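Local coordinates for protein amidohydrolase (Xanthomonas campestris pv. campestris, PDB 4DZH) that binds zinc as a member of the amidohydrolase superfamily and probably deaminates adenosine-type nucleosides such as 5'-methylthioadenosine, at residues G74-H79 / T133-E138. Numbering follows the deposited sequence.
With ZN (zinc ion), chain E.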
# COMPACT_ATOMS: atom_id res chain seq x y z
N GLY A 74 -10.68 -2.78 16.34
CA GLY A 74 -10.84 -3.15 14.94
C GLY A 74 -10.90 -1.92 14.07
O GLY A 74 -11.40 -0.85 14.43
N LEU A 75 -10.35 -2.03 12.88
CA LEU A 75 -10.48 -0.98 11.90
C LEU A 75 -11.90 -0.91 11.37
O LEU A 75 -12.61 -1.92 11.20
CB LEU A 75 -9.52 -1.23 10.75
CG LEU A 75 -8.04 -1.32 11.20
CD1 LEU A 75 -7.13 -1.60 10.01
CD2 LEU A 75 -7.54 -0.09 12.04
N VAL A 76 -12.33 0.31 11.11
CA VAL A 76 -13.68 0.58 10.64
C VAL A 76 -13.60 1.09 9.22
O VAL A 76 -13.04 2.19 8.95
CB VAL A 76 -14.37 1.61 11.57
CG1 VAL A 76 -15.75 2.00 11.02
CG2 VAL A 76 -14.49 1.05 13.00
N ASN A 77 -14.03 0.25 8.27
CA ASN A 77 -13.97 0.59 6.87
C ASN A 77 -15.25 1.34 6.55
O ASN A 77 -16.31 0.73 6.40
CB ASN A 77 -13.85 -0.70 6.02
CG ASN A 77 -13.64 -0.42 4.53
OD1 ASN A 77 -14.03 0.65 3.99
ND2 ASN A 77 -13.07 -1.40 3.81
N ALA A 78 -15.15 2.66 6.46
CA ALA A 78 -16.34 3.50 6.48
C ALA A 78 -16.97 3.73 5.11
O ALA A 78 -17.86 4.61 4.98
CB ALA A 78 -15.98 4.86 7.17
N HIS A 79 -16.57 2.97 4.08
CA HIS A 79 -17.27 3.00 2.79
C HIS A 79 -17.00 1.77 1.95
O HIS A 79 -15.93 1.63 1.37
CB HIS A 79 -16.86 4.23 1.96
CG HIS A 79 -17.67 4.37 0.70
ND1 HIS A 79 -19.04 4.56 0.72
CD2 HIS A 79 -17.33 4.26 -0.61
CE1 HIS A 79 -19.49 4.64 -0.52
NE2 HIS A 79 -18.48 4.46 -1.35
N THR A 133 -10.11 -5.62 9.82
CA THR A 133 -11.30 -4.75 9.75
C THR A 133 -12.46 -5.49 10.40
O THR A 133 -12.73 -6.68 10.08
CB THR A 133 -11.65 -4.42 8.30
OG1 THR A 133 -10.64 -3.58 7.75
CG2 THR A 133 -13.03 -3.65 8.19
N THR A 134 -13.19 -4.79 11.29
CA THR A 134 -14.24 -5.43 12.10
C THR A 134 -15.64 -4.80 11.94
O THR A 134 -16.65 -5.30 12.50
CB THR A 134 -13.91 -5.38 13.61
OG1 THR A 134 -13.59 -4.02 13.99
CG2 THR A 134 -12.72 -6.26 13.91
N CYS A 135 -15.71 -3.73 11.15
CA CYS A 135 -16.96 -2.99 10.96
C CYS A 135 -16.95 -2.33 9.57
O CYS A 135 -15.89 -1.86 9.13
CB CYS A 135 -17.04 -1.91 12.03
SG CYS A 135 -18.65 -1.03 12.14
N VAL A 136 -18.13 -2.27 8.92
CA VAL A 136 -18.23 -1.60 7.63
C VAL A 136 -19.40 -0.68 7.61
O VAL A 136 -20.34 -0.83 8.43
CB VAL A 136 -18.45 -2.60 6.46
CG1 VAL A 136 -17.21 -3.35 6.22
CG2 VAL A 136 -19.64 -3.55 6.73
N ASN A 137 -19.31 0.27 6.68
CA ASN A 137 -20.43 1.14 6.31
C ASN A 137 -20.77 0.71 4.89
O ASN A 137 -20.16 1.22 3.92
CB ASN A 137 -19.97 2.58 6.31
CG ASN A 137 -21.10 3.56 6.10
OD1 ASN A 137 -22.28 3.25 6.31
ND2 ASN A 137 -20.74 4.77 5.75
N GLU A 138 -21.73 -0.22 4.79
CA GLU A 138 -22.05 -0.90 3.54
C GLU A 138 -23.04 -0.11 2.68
O GLU A 138 -23.98 0.51 3.17
CB GLU A 138 -22.69 -2.26 3.87
CG GLU A 138 -22.86 -3.17 2.66
CD GLU A 138 -21.54 -3.48 1.93
OE1 GLU A 138 -20.48 -3.81 2.56
OE2 GLU A 138 -21.59 -3.45 0.70
ZN ZN E . -18.70 4.15 -3.39
O HOH W 1 -11.58 -3.59 5.08
O HOH W 2 -17.75 5.28 -4.78
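Asn-137 grips Ala-78 through its side chain where two parallel strands near their C-terminal ends: ND2 donates to Ala-78 O at 3.0 Å, arriving from above the carbonyl plane, 44° out of it, although the oxygen lies close to the plane of the Asn-137 amide. With CG anti to the backbone N (chi1 -173°), the amide is carried across to the neighbouring strand. The backbone N of the same residue donates to Asn-77 O, so Asn-137 binds two successive carbonyls. Asn-77 N in turn donates to Cys-135 O at 2.9 Å. At the other end Thr-134 N gives Leu-75 O a bond of 2.9 Å, in the carbonyl plane. Leu-75 pairs with Thr-133 but Val-76 with Cys-135; this one-residue shift is a beta bulge at Thr-134, whose OG1 presses on Gly-74 CA.

On one face CG2 of Thr-133 packs against CB of Asn-77 at 3.8 Å, while a water joins Thr-133 OG1 to Asn-77 ND2. That amide nitrogen also bonds Thr-315, and OD1 receives a weak bond from His-79 N, so both ends of the amide are engaged. On the other face Val-76 CG2 meets Cys-135 CB at 4.0 Å.

His-79 ends the segment as a zinc ligand through NE2 (2.1 Å); His-81, His-228, Asp-316 and a water complete the site, and His-226 bonds ND1 and probably fixes the ring's rotation. The two strands are neighbours in the TIM barrel of the amidohydrolase superfamily, whose metal site lies at the C-terminal ends of the strands. Strand 156-163 lies on the side of 133-139 opposite 69-80, parallel to it, helix 114-130 packs on Thr-133 and Val-136, and helix 326-341 on Leu-75 and Asn-77.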